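Local structure of aftrax (Archaeoglobus fulgidus, 3ZC0) at residues R10-E15 with E68-Y73; E22-L27 with F74-D79; E29-S34 with M81-E86; T35-L40 with V85-F90. The protein binds and cleaves duplex RNA as part of an eight-chain assembly, holding a magnesium ion, and belongs to the Translin family. The protein carries 1 engineered substitution. All coordinates share one frame; numbering follows the deposited sequence.

Contact 1: R10-E15 with E68-Y73; sequences RKRLEE and EYPEIY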
# COMPACT_ATOMS: atom_id res chain seq x y z
N ARG E 10 -31.85 -7.16 17.74
CA ARG E 10 -32.52 -6.76 16.51
C ARG E 10 -33.01 -5.32 16.58
O ARG E 10 -32.80 -4.53 15.64
CB ARG E 10 -33.65 -7.73 16.15
CG ARG E 10 -34.51 -7.28 14.98
CD ARG E 10 -35.32 -8.44 14.40
NE ARG E 10 -34.58 -9.13 13.34
CZ ARG E 10 -34.46 -8.69 12.08
NH1 ARG E 10 -35.02 -7.55 11.71
NH2 ARG E 10 -33.76 -9.39 11.19
N LYS E 11 -33.60 -4.95 17.72
CA LYS E 11 -34.13 -3.60 17.90
C LYS E 11 -33.04 -2.51 17.81
O LYS E 11 -33.10 -1.61 16.97
CB LYS E 11 -34.90 -3.50 19.22
N ARG E 12 -32.05 -2.62 18.68
CA ARG E 12 -30.95 -1.66 18.70
C ARG E 12 -30.27 -1.58 17.35
O ARG E 12 -29.97 -0.50 16.87
CB ARG E 12 -29.91 -2.04 19.76
CG ARG E 12 -28.76 -1.06 19.86
CD ARG E 12 -29.29 0.34 20.11
NE ARG E 12 -28.22 1.25 20.52
CZ ARG E 12 -28.44 2.48 20.96
NH1 ARG E 12 -29.68 2.93 21.05
NH2 ARG E 12 -27.42 3.26 21.32
N LEU E 13 -30.03 -2.75 16.75
CA LEU E 13 -29.40 -2.83 15.44
C LEU E 13 -30.20 -2.04 14.39
O LEU E 13 -29.61 -1.28 13.61
CB LEU E 13 -29.24 -4.30 15.04
CG LEU E 13 -27.83 -4.85 14.82
CD1 LEU E 13 -26.76 -3.96 15.38
CD2 LEU E 13 -27.74 -6.21 15.44
N GLU E 14 -31.52 -2.18 14.38
CA GLU E 14 -32.35 -1.47 13.41
C GLU E 14 -32.27 0.04 13.61
O GLU E 14 -32.07 0.83 12.66
CB GLU E 14 -33.79 -1.95 13.48
CG GLU E 14 -33.99 -3.28 12.78
CD GLU E 14 -35.36 -3.87 12.99
OE1 GLU E 14 -36.13 -3.31 13.80
OE2 GLU E 14 -35.65 -4.90 12.35
N GLU E 15 -32.39 0.42 14.87
CA GLU E 15 -32.20 1.80 15.27
C GLU E 15 -30.85 2.36 14.77
O GLU E 15 -30.79 3.46 14.20
CB GLU E 15 -32.30 1.87 16.79
CG GLU E 15 -32.86 3.15 17.34
CD GLU E 15 -33.34 2.95 18.76
OE1 GLU E 15 -33.22 1.81 19.26
OE2 GLU E 15 -33.84 3.94 19.35
N GLU E 68 -26.67 10.23 21.23
CA GLU E 68 -27.42 9.12 21.80
C GLU E 68 -26.88 7.76 21.34
O GLU E 68 -27.17 6.73 21.93
CB GLU E 68 -28.89 9.26 21.39
CG GLU E 68 -29.79 8.16 21.90
CD GLU E 68 -31.15 8.17 21.25
OE1 GLU E 68 -31.64 9.27 20.91
OE2 GLU E 68 -31.72 7.06 21.08
N TYR E 69 -26.08 7.77 20.29
CA TYR E 69 -25.61 6.52 19.71
C TYR E 69 -24.10 6.42 19.73
O TYR E 69 -23.46 6.40 18.68
CB TYR E 69 -26.10 6.44 18.27
CG TYR E 69 -27.60 6.53 18.12
CD1 TYR E 69 -28.43 5.56 18.66
CD2 TYR E 69 -28.18 7.56 17.40
CE1 TYR E 69 -29.81 5.62 18.49
CE2 TYR E 69 -29.55 7.64 17.23
CZ TYR E 69 -30.37 6.67 17.78
OH TYR E 69 -31.73 6.74 17.62
N PRO E 70 -23.51 6.33 20.92
CA PRO E 70 -22.05 6.43 21.03
C PRO E 70 -21.34 5.23 20.40
O PRO E 70 -20.13 5.29 20.19
CB PRO E 70 -21.82 6.47 22.54
CG PRO E 70 -23.15 6.65 23.16
CD PRO E 70 -24.11 6.01 22.22
N GLU E 71 -22.08 4.16 20.10
CA GLU E 71 -21.53 3.06 19.32
C GLU E 71 -21.05 3.54 17.95
O GLU E 71 -20.13 2.95 17.39
CB GLU E 71 -22.55 1.94 19.11
CG GLU E 71 -23.05 1.26 20.36
CD GLU E 71 -24.47 1.68 20.69
OE1 GLU E 71 -24.74 2.90 20.71
OE2 GLU E 71 -25.31 0.78 20.91
N ILE E 72 -21.68 4.57 17.39
CA ILE E 72 -21.29 5.08 16.07
C ILE E 72 -20.94 6.56 15.98
O ILE E 72 -20.33 6.99 15.01
CB ILE E 72 -22.36 4.82 14.99
CG1 ILE E 72 -23.56 5.72 15.19
CG2 ILE E 72 -22.76 3.37 14.96
CD1 ILE E 72 -24.53 5.65 14.04
N TYR E 73 -21.34 7.35 16.98
CA TYR E 73 -21.19 8.81 16.89
C TYR E 73 -19.73 9.30 16.72
O TYR E 73 -19.41 10.04 15.78
CB TYR E 73 -21.86 9.49 18.09
CG TYR E 73 -21.80 11.01 18.08
CD1 TYR E 73 -22.72 11.76 17.34
CD2 TYR E 73 -20.85 11.69 18.82
CE1 TYR E 73 -22.68 13.15 17.34
CE2 TYR E 73 -20.79 13.07 18.83
CZ TYR E 73 -21.71 13.80 18.09
OH TYR E 73 -21.64 15.19 18.11
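Arg12 on helix 6-42 and Glu71 in the loop between helices 46-64 and 73-94 form a side-on, two-pronged salt bridge. It ties the long helix to the connection that starts helix 73-94. The two side chains reach toward each other tip to tip. Arg12 NE donates to Glu71 OE2 at 3.0 Å. Arg12 NH2 donates to Glu71 OE1 at 2.8 Å and uses the syn lone pair of that oxygen. Guanidinium and carboxylate planes lie 28° apart, so the two groups are nearly coplanar. The Arg12 chain bends at chi2 (55°), which turns CD off the extended line.

Tyr69 adds packing to this pair. Its CD1 lies over one face of the guanidinium, 3.7 Å from Arg12 NH2. That nitrogen in turn lies at the edge of the ring, so this is no face-on stack. Farther along the helix, Glu15 CG comes within 3.8 Å of Tyr69 OH. Glu15 OE2 and Glu68 OE2 are 4.1 Å apart, and the nearby Arg12 charge probably eases their repulsion.

The contact lies near the surface. Tyr69 also packs on Leu16 and Ala19 of helix 6-42, and Pro70 meets Phe74 of a second subunit. Ile72 takes the N-cap position, directly before helix 73-94.

Contact 2: E22-L27 with F74-D79; sequences ELLKVL and FYLCND. With nucleotides of chain O.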
# COMPACT_ATOMS: atom_id res chain seq x y z
N GLU E 22 -28.83 8.40 8.39
CA GLU E 22 -29.13 9.83 8.52
C GLU E 22 -27.90 10.66 8.88
O GLU E 22 -27.59 11.66 8.22
CB GLU E 22 -30.26 10.09 9.52
CG GLU E 22 -31.59 10.46 8.85
CD GLU E 22 -31.42 11.39 7.65
OE1 GLU E 22 -31.01 12.58 7.83
OE2 GLU E 22 -31.71 10.93 6.51
N LEU E 23 -27.21 10.23 9.93
CA LEU E 23 -25.97 10.84 10.40
C LEU E 23 -24.97 11.00 9.26
O LEU E 23 -24.34 12.04 9.13
CB LEU E 23 -25.36 9.99 11.52
CG LEU E 23 -24.56 10.69 12.62
CD1 LEU E 23 -23.25 9.97 12.89
CD2 LEU E 23 -24.31 12.14 12.30
N LEU E 24 -24.86 9.98 8.41
CA LEU E 24 -23.99 10.07 7.24
C LEU E 24 -24.44 11.21 6.34
O LEU E 24 -23.60 12.02 5.91
CB LEU E 24 -23.98 8.77 6.44
CG LEU E 24 -23.29 7.61 7.10
CD1 LEU E 24 -23.52 6.33 6.29
CD2 LEU E 24 -21.83 7.93 7.24
N LYS E 25 -25.74 11.28 6.06
CA LYS E 25 -26.23 12.31 5.12
C LYS E 25 -25.96 13.73 5.63
O LYS E 25 -25.50 14.64 4.89
CB LYS E 25 -27.71 12.11 4.78
CG LYS E 25 -28.00 10.91 3.86
CD LYS E 25 -29.43 10.95 3.28
CE LYS E 25 -29.93 9.56 2.87
NZ LYS E 25 -30.43 8.74 4.02
N VAL E 26 -26.21 13.90 6.92
CA VAL E 26 -26.08 15.19 7.57
C VAL E 26 -24.62 15.61 7.66
O VAL E 26 -24.29 16.77 7.41
CB VAL E 26 -26.72 15.18 8.95
CG1 VAL E 26 -26.48 16.50 9.64
CG2 VAL E 26 -28.20 14.92 8.80
N LEU E 27 -23.75 14.67 8.01
CA LEU E 27 -22.31 14.92 8.01
C LEU E 27 -21.75 15.30 6.63
O LEU E 27 -20.97 16.25 6.52
CB LEU E 27 -21.56 13.72 8.56
CG LEU E 27 -21.78 13.49 10.06
CD1 LEU E 27 -21.23 12.13 10.48
CD2 LEU E 27 -21.14 14.60 10.84
N PHE E 74 -18.86 8.89 17.63
CA PHE E 74 -17.47 9.34 17.58
C PHE E 74 -16.67 8.77 16.40
O PHE E 74 -15.83 9.47 15.81
CB PHE E 74 -16.81 9.09 18.93
CG PHE E 74 -17.56 9.73 20.04
CD1 PHE E 74 -17.30 11.03 20.40
CD2 PHE E 74 -18.58 9.05 20.67
CE1 PHE E 74 -18.01 11.64 21.41
CE2 PHE E 74 -19.30 9.66 21.68
CZ PHE E 74 -19.01 10.96 22.05
N TYR E 75 -16.95 7.52 16.04
CA TYR E 75 -16.31 6.88 14.90
C TYR E 75 -16.54 7.66 13.62
O TYR E 75 -15.66 7.72 12.77
CB TYR E 75 -16.85 5.47 14.74
CG TYR E 75 -16.23 4.67 13.62
CD1 TYR E 75 -15.00 4.03 13.80
CD2 TYR E 75 -16.89 4.51 12.40
CE1 TYR E 75 -14.43 3.26 12.77
CE2 TYR E 75 -16.33 3.74 11.36
CZ TYR E 75 -15.10 3.12 11.56
OH TYR E 75 -14.55 2.36 10.55
N LEU E 76 -17.73 8.26 13.49
CA LEU E 76 -18.15 8.90 12.25
C LEU E 76 -17.95 10.42 12.18
O LEU E 76 -17.60 10.97 11.13
CB LEU E 76 -19.61 8.57 11.99
CG LEU E 76 -19.89 7.14 11.56
CD1 LEU E 76 -21.38 6.85 11.57
CD2 LEU E 76 -19.32 6.88 10.17
N CYS E 77 -18.17 11.10 13.30
CA CYS E 77 -18.24 12.57 13.28
C CYS E 77 -16.91 13.27 13.06
O CYS E 77 -16.87 14.49 12.79
CB CYS E 77 -18.91 13.10 14.55
SG CYS E 77 -20.71 12.90 14.54
N ASN E 78 -15.83 12.49 13.17
CA ASN E 78 -14.49 13.06 13.16
C ASN E 78 -14.16 13.99 12.00
O ASN E 78 -13.92 15.19 12.22
CB ASN E 78 -13.43 11.97 13.28
CG ASN E 78 -12.34 12.35 14.25
OD1 ASN E 78 -12.60 13.05 15.24
ND2 ASN E 78 -11.12 11.93 13.97
N ASP E 79 -14.17 13.45 10.79
CA ASP E 79 -13.81 14.22 9.59
C ASP E 79 -14.54 15.58 9.51
O ASP E 79 -13.90 16.67 9.47
CB ASP E 79 -14.07 13.39 8.33
CG ASP E 79 -12.98 12.33 8.05
OD1 ASP E 79 -12.07 12.11 8.88
OD2 ASP E 79 -13.04 11.69 6.98
P C O 8 -12.04 5.14 9.41
OP1 C O 8 -12.52 4.75 10.75
OP2 C O 8 -11.28 4.18 8.57
O5' C O 8 -13.31 5.57 8.55
C5' C O 8 -14.34 6.36 9.12
C4' C O 8 -15.30 6.86 8.07
O4' C O 8 -14.56 7.51 7.01
C3' C O 8 -16.12 5.80 7.35
O3' C O 8 -17.25 5.38 8.10
C2' C O 8 -16.48 6.50 6.05
O2' C O 8 -17.58 7.37 6.24
C1' C O 8 -15.23 7.33 5.78
N1 C O 8 -14.32 6.65 4.83
C2 C O 8 -14.65 6.66 3.48
O2 C O 8 -15.69 7.24 3.11
N3 C O 8 -13.83 6.03 2.61
C4 C O 8 -12.72 5.41 3.06
N4 C O 8 -11.93 4.80 2.17
C5 C O 8 -12.37 5.39 4.44
C6 C O 8 -13.19 6.02 5.28
P G O 9 -17.74 3.85 8.05
OP1 G O 9 -18.81 3.65 9.07
OP2 G O 9 -16.53 2.99 8.09
O5' G O 9 -18.40 3.70 6.62
C5' G O 9 -19.30 4.68 6.12
C4' G O 9 -19.55 4.46 4.66
O4' G O 9 -18.41 4.89 3.89
C3' G O 9 -19.73 3.01 4.28
O3' G O 9 -21.05 2.59 4.54
C2' G O 9 -19.33 2.97 2.81
O2' G O 9 -20.42 3.35 1.99
C1' G O 9 -18.26 4.07 2.75
N9 G O 9 -16.88 3.54 2.72
C8 G O 9 -15.98 3.44 3.77
N7 G O 9 -14.83 2.93 3.42
C5 G O 9 -14.98 2.68 2.06
C6 G O 9 -14.07 2.14 1.11
O6 G O 9 -12.92 1.75 1.29
N1 G O 9 -14.64 2.06 -0.17
C2 G O 9 -15.91 2.46 -0.51
N2 G O 9 -16.27 2.31 -1.79
N3 G O 9 -16.76 2.97 0.36
C4 G O 9 -16.23 3.05 1.61
P G O 7 -6.05 5.45 8.45
OP1 G O 7 -5.75 4.90 9.79
OP2 G O 7 -5.95 4.61 7.23
O5' G O 7 -7.53 6.04 8.44
C5' G O 7 -7.99 6.91 9.47
C4' G O 7 -9.15 7.75 9.00
O4' G O 7 -8.76 8.54 7.85
C3' G O 7 -10.39 7.00 8.52
O3' G O 7 -11.20 6.51 9.58
C2' G O 7 -11.08 8.06 7.67
O2' G O 7 -11.71 9.03 8.49
C1' G O 7 -9.87 8.72 7.00
N9 G O 7 -9.59 8.11 5.68
C8 G O 7 -8.58 7.25 5.31
N7 G O 7 -8.65 6.89 4.06
C5 G O 7 -9.78 7.54 3.58
C6 G O 7 -10.37 7.55 2.30
O6 G O 7 -10.02 6.96 1.28
N1 G O 7 -11.50 8.36 2.26
C2 G O 7 -12.00 9.08 3.32
N2 G O 7 -13.11 9.80 3.10
N3 G O 7 -11.46 9.08 4.52
C4 G O 7 -10.36 8.30 4.57
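Leu76 holds CG anti to its carbonyl carbon (chi1 -73°), and Leu27 across from it does the same (chi1 -69°). Both CB groups point at the opposing helix, and their methyls finish in one apolar seam. Leu76 CD1 meets Leu23 CD1 at 3.9 Å. The other branch of Leu76, CD2, touches Leu24 CD2 at 4.0 Å. Leu27 CD1 lies 4.2 Å from Leu76 CB. Its second methyl, CD2, sits 4.1 Å from Cys77 SG.

This is plain apolar packing between helices 6-42 and 73-94 of the all-helical Translin fold. The short segments run nearly parallel, 11° apart, with their axes 10.2 Å from each other. No hydrogen bond crosses between them. Val63 of helix 46-64 packs on both Leu27 and Cys77, so a third helix closes that side.

Helix 73-94 also faces the RNA. Tyr75 OH lies 3.1 Å from OP1 of C8 and 3.2 Å from OP2 of G9, both of chain O; its one proton could serve either phosphate. Leu76 CD2 brushes the same backbone. The O2' of G7, also of chain O, lies beside the Asp79 carboxylate, where any hydrogen bond is weak.

Contact 3: E29-S34 with M81-E86; sequences EMRIHS and MQELVE. With MG (magnesium ion), chain U.
Met81 begins the contact with Met30, whose CE lies 4.1 Å from Met81 CG. The Met81 side chain starts away from helix 6-42, so this touch is slight. Glu83 comes next and points at the other helix. Its CG packs on Arg31 CG at 3.7 Å, the two side chains lying side by side and pointing the same way. Their charged ends do not pair, and both residues also pack on sugars of the bound RNA. Leu84 and Met30 make the closer apolar touch. Leu84 CD2 meets Met30 CE at 3.7 Å, the chains crossing at about a right angle. Leu84 CD1 lies 3.7 Å from Ser34 OG. With OG beside its backbone N (chi1 -58°), Ser34 donates to Met30 O at 3.1 Å, from above the carbonyl plane. An alanine here would probably leave Leu84 CD1 with a small gap beside it and Met30 O without its hydroxyl donor. Glu86 ends the segment; its OE2 binds the magnesium ion at 2.2 Å, with water 1, Glu121 and an RNA phosphate as further ligands.

The short segments 29-34 and 81-86 cross at 25°. Leu60 of helix 46-64 packs on Met30 and Leu84, while helix 108-132 lies against Met81 and Glu86.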
# COMPACT_ATOMS: atom_id res chain seq x y z
N GLU E 29 -23.34 16.70 4.21
CA GLU E 29 -23.75 18.10 4.06
C GLU E 29 -22.93 19.13 4.86
O GLU E 29 -22.40 20.08 4.29
CB GLU E 29 -25.25 18.27 4.30
CG GLU E 29 -26.04 18.16 3.00
CD GLU E 29 -27.46 17.74 3.21
OE1 GLU E 29 -27.97 17.93 4.34
OE2 GLU E 29 -28.06 17.20 2.26
N MET E 30 -22.80 18.92 6.17
CA MET E 30 -22.11 19.87 7.03
C MET E 30 -20.71 20.12 6.51
O MET E 30 -20.27 21.28 6.37
CB MET E 30 -22.05 19.34 8.47
CG MET E 30 -21.42 20.30 9.50
SD MET E 30 -21.41 19.61 11.18
CE MET E 30 -19.74 19.02 11.35
N ARG E 31 -20.03 19.03 6.18
CA ARG E 31 -18.69 19.07 5.62
C ARG E 31 -18.65 19.90 4.31
O ARG E 31 -17.87 20.87 4.18
CB ARG E 31 -18.15 17.63 5.46
CG ARG E 31 -16.66 17.52 5.15
CD ARG E 31 -16.46 17.22 3.67
NE ARG E 31 -17.24 16.04 3.28
CZ ARG E 31 -17.72 15.82 2.06
NH1 ARG E 31 -17.50 16.70 1.09
NH2 ARG E 31 -18.42 14.71 1.82
N ILE E 32 -19.51 19.56 3.35
CA ILE E 32 -19.61 20.34 2.11
C ILE E 32 -19.77 21.86 2.34
O ILE E 32 -19.06 22.68 1.73
CB ILE E 32 -20.76 19.86 1.23
CG1 ILE E 32 -20.40 18.52 0.59
CG2 ILE E 32 -21.06 20.90 0.16
CD1 ILE E 32 -21.60 17.78 0.02
N HIS E 33 -20.70 22.25 3.21
CA HIS E 33 -20.84 23.66 3.53
C HIS E 33 -19.58 24.29 4.15
O HIS E 33 -19.23 25.42 3.81
CB HIS E 33 -22.07 23.94 4.40
CG HIS E 33 -23.37 23.74 3.67
ND1 HIS E 33 -23.64 24.30 2.44
CD2 HIS E 33 -24.49 23.05 4.01
CE1 HIS E 33 -24.86 23.96 2.05
NE2 HIS E 33 -25.39 23.20 2.99
N SER E 34 -18.89 23.57 5.05
CA SER E 34 -17.66 24.14 5.62
C SER E 34 -16.60 24.41 4.54
O SER E 34 -16.00 25.52 4.48
CB SER E 34 -17.07 23.22 6.67
OG SER E 34 -18.00 22.98 7.69
N MET E 81 -16.28 17.24 11.78
CA MET E 81 -16.02 18.18 12.88
C MET E 81 -14.66 18.87 12.73
O MET E 81 -14.53 20.07 12.99
CB MET E 81 -16.26 17.56 14.26
CG MET E 81 -17.75 17.44 14.55
SD MET E 81 -18.25 16.76 16.13
CE MET E 81 -16.92 15.64 16.51
N GLN E 82 -13.68 18.12 12.25
CA GLN E 82 -12.41 18.70 11.84
C GLN E 82 -12.55 19.82 10.77
O GLN E 82 -11.93 20.89 10.91
CB GLN E 82 -11.48 17.60 11.35
CG GLN E 82 -10.12 18.09 10.93
CD GLN E 82 -9.27 16.96 10.38
OE1 GLN E 82 -8.51 17.15 9.42
NE2 GLN E 82 -9.39 15.78 11.00
N GLU E 83 -13.34 19.58 9.72
CA GLU E 83 -13.56 20.62 8.69
C GLU E 83 -14.30 21.86 9.22
O GLU E 83 -14.06 23.00 8.77
CB GLU E 83 -14.32 20.08 7.47
CG GLU E 83 -13.64 18.93 6.76
CD GLU E 83 -12.76 19.37 5.59
OE1 GLU E 83 -12.34 20.56 5.54
OE2 GLU E 83 -12.49 18.51 4.72
N LEU E 84 -15.20 21.64 10.17
CA LEU E 84 -15.93 22.74 10.78
C LEU E 84 -14.98 23.59 11.61
O LEU E 84 -14.98 24.82 11.50
CB LEU E 84 -17.06 22.20 11.64
CG LEU E 84 -18.03 23.23 12.18
CD1 LEU E 84 -18.30 24.33 11.14
CD2 LEU E 84 -19.31 22.50 12.51
N VAL E 85 -14.18 22.93 12.44
CA VAL E 85 -13.15 23.66 13.18
C VAL E 85 -12.24 24.43 12.22
O VAL E 85 -11.99 25.61 12.44
CB VAL E 85 -12.32 22.77 14.12
CG1 VAL E 85 -11.25 23.59 14.81
CG2 VAL E 85 -13.20 22.10 15.15
N GLU E 86 -11.77 23.77 11.15
CA GLU E 86 -10.88 24.43 10.19
C GLU E 86 -11.50 25.74 9.68
O GLU E 86 -10.88 26.81 9.78
CB GLU E 86 -10.54 23.50 9.02
CG GLU E 86 -9.57 24.08 7.93
CD GLU E 86 -9.46 23.19 6.70
OE1 GLU E 86 -10.14 22.15 6.65
OE2 GLU E 86 -8.70 23.52 5.76
MG MG U . -8.32 22.83 3.74
O HOH W 1 -6.40 23.24 4.37

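Contact 4: T35-L40 with V85-F90; sequences TKSIAL and VEAIAF. With MG (magnesium ion), chain U.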
# COMPACT_ATOMS: atom_id res chain seq x y z
N THR E 35 -16.37 23.40 3.71
CA THR E 35 -15.39 23.54 2.63
C THR E 35 -15.77 24.72 1.75
O THR E 35 -14.93 25.59 1.45
CB THR E 35 -15.29 22.26 1.78
OG1 THR E 35 -14.67 21.22 2.53
CG2 THR E 35 -14.47 22.50 0.52
N LYS E 36 -17.05 24.76 1.36
CA LYS E 36 -17.55 25.81 0.50
C LYS E 36 -17.21 27.16 1.11
O LYS E 36 -16.70 28.05 0.42
CB LYS E 36 -19.07 25.69 0.31
CG LYS E 36 -19.55 25.65 -1.15
CD LYS E 36 -19.83 24.22 -1.61
CE LYS E 36 -21.02 24.13 -2.55
NZ LYS E 36 -20.76 24.64 -3.93
N SER E 37 -17.45 27.29 2.41
CA SER E 37 -17.21 28.56 3.08
C SER E 37 -15.74 28.97 2.92
O SER E 37 -15.43 30.13 2.57
CB SER E 37 -17.64 28.49 4.54
OG SER E 37 -16.57 28.08 5.36
N ILE E 38 -14.83 28.03 3.13
CA ILE E 38 -13.40 28.39 3.01
C ILE E 38 -13.03 28.80 1.57
O ILE E 38 -12.35 29.84 1.34
CB ILE E 38 -12.47 27.27 3.51
CG1 ILE E 38 -12.77 26.92 4.96
CG2 ILE E 38 -11.03 27.70 3.40
CD1 ILE E 38 -11.94 25.78 5.48
N ALA E 39 -13.49 28.00 0.62
CA ALA E 39 -13.30 28.28 -0.80
C ALA E 39 -13.76 29.69 -1.12
O ALA E 39 -13.08 30.44 -1.81
CB ALA E 39 -14.07 27.29 -1.65
N LEU E 40 -14.94 30.02 -0.61
CA LEU E 40 -15.60 31.28 -0.90
C LEU E 40 -14.77 32.44 -0.41
O LEU E 40 -14.60 33.44 -1.13
CB LEU E 40 -17.00 31.31 -0.28
CG LEU E 40 -18.02 30.57 -1.13
CD1 LEU E 40 -19.28 30.33 -0.34
CD2 LEU E 40 -18.30 31.35 -2.40
N VAL E 85 -14.18 22.93 12.44
CA VAL E 85 -13.15 23.66 13.18
C VAL E 85 -12.24 24.43 12.22
O VAL E 85 -11.99 25.61 12.44
CB VAL E 85 -12.32 22.77 14.12
CG1 VAL E 85 -11.25 23.59 14.81
CG2 VAL E 85 -13.20 22.10 15.15
N GLU E 86 -11.77 23.77 11.15
CA GLU E 86 -10.88 24.43 10.19
C GLU E 86 -11.50 25.74 9.68
O GLU E 86 -10.88 26.81 9.78
CB GLU E 86 -10.54 23.50 9.02
CG GLU E 86 -9.57 24.08 7.93
CD GLU E 86 -9.46 23.19 6.70
OE1 GLU E 86 -10.14 22.15 6.65
OE2 GLU E 86 -8.70 23.52 5.76
N ALA E 87 -12.72 25.63 9.17
CA ALA E 87 -13.45 26.79 8.63
C ALA E 87 -13.63 27.92 9.65
O ALA E 87 -13.46 29.11 9.31
CB ALA E 87 -14.82 26.36 8.11
N ILE E 88 -13.96 27.55 10.89
CA ILE E 88 -14.12 28.55 11.94
C ILE E 88 -12.80 29.23 12.29
O ILE E 88 -12.71 30.45 12.27
CB ILE E 88 -14.72 27.97 13.22
CG1 ILE E 88 -16.19 27.59 13.01
CG2 ILE E 88 -14.59 29.00 14.32
CD1 ILE E 88 -16.67 26.53 13.96
N ALA E 89 -11.79 28.44 12.63
CA ALA E 89 -10.47 28.98 12.92
C ALA E 89 -10.00 29.93 11.82
O ALA E 89 -9.54 31.04 12.10
CB ALA E 89 -9.47 27.86 13.13
N PHE E 90 -10.14 29.49 10.57
CA PHE E 90 -9.75 30.31 9.44
C PHE E 90 -10.48 31.66 9.43
O PHE E 90 -9.83 32.73 9.46
CB PHE E 90 -9.97 29.54 8.14
CG PHE E 90 -9.61 30.32 6.90
CD1 PHE E 90 -8.34 30.86 6.76
CD2 PHE E 90 -10.53 30.50 5.88
CE1 PHE E 90 -8.00 31.58 5.62
CE2 PHE E 90 -10.19 31.21 4.74
CZ PHE E 90 -8.93 31.75 4.61
MG MG U . -8.32 22.83 3.74
O HOH W 1 -6.40 23.24 4.37
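The Phe90 ring and the Glu86 carboxylate are the flat groups here, and Ile38 touches both. Ile38 CG2 approaches the ring obliquely, 3.8 Å from Phe90 CD2, with CE2 equally near. The Phe90 ring also meets that of His42, the planes about 35° apart. Phe90 CG is anti to its backbone N (chi1 179°), which sends it toward helix 6-42. At the carboxylate, Ile38 CD1 lies 3.8 Å from Glu86 CD. It touches the stem carbon CG of Glu86 as well.

Between these two groups Ile38 lies on Ala87, which presents only a small CB. Ile38 CD1 is 3.6 Å from Ala87 CA, and Ile38 CG1 is 3.8 Å from Ala87 CB. The axes of the short segments pass 9.2 Å apart, with 31° between their directions. Ser37 OG adds a touch on Ala87 CB at 3.7 Å, while its polar partner is Ser34 O, one turn back. An alanine in place of Ile38 would probably open a gap beside Phe90 and Ala87, where CG2, CG1 and CD1 had packed, and leave the Glu86 side chain less confined.

Ile38 packs on Glu121 too, so it borders both magnesium-binding glutamates. The contact is apolar, with no hydrogen bond across it. It is consistent with a second-shell wall that helps keep the metal-binding Glu86 in place.

Overall arrangement
All four contacts lie along helix 6-42. Contacts 2, 3 and 4 pair it with helix 73-94, and contact 1 pairs it with the loop just before that helix. Both segments advance together along the chain, as expected for helices running the same way. Successive centres are 13, 11 and 7 Å apart, and contacts 1 and 4 are 31 Å apart. Contacts 3 and 4 share Val85 and Glu86 and both touch the magnesium ion. The series thus runs from a polar surface tie, through a leucine seam beside the RNA, to the metal site. One helix pair thereby joins RNA contacts to the magnesium site.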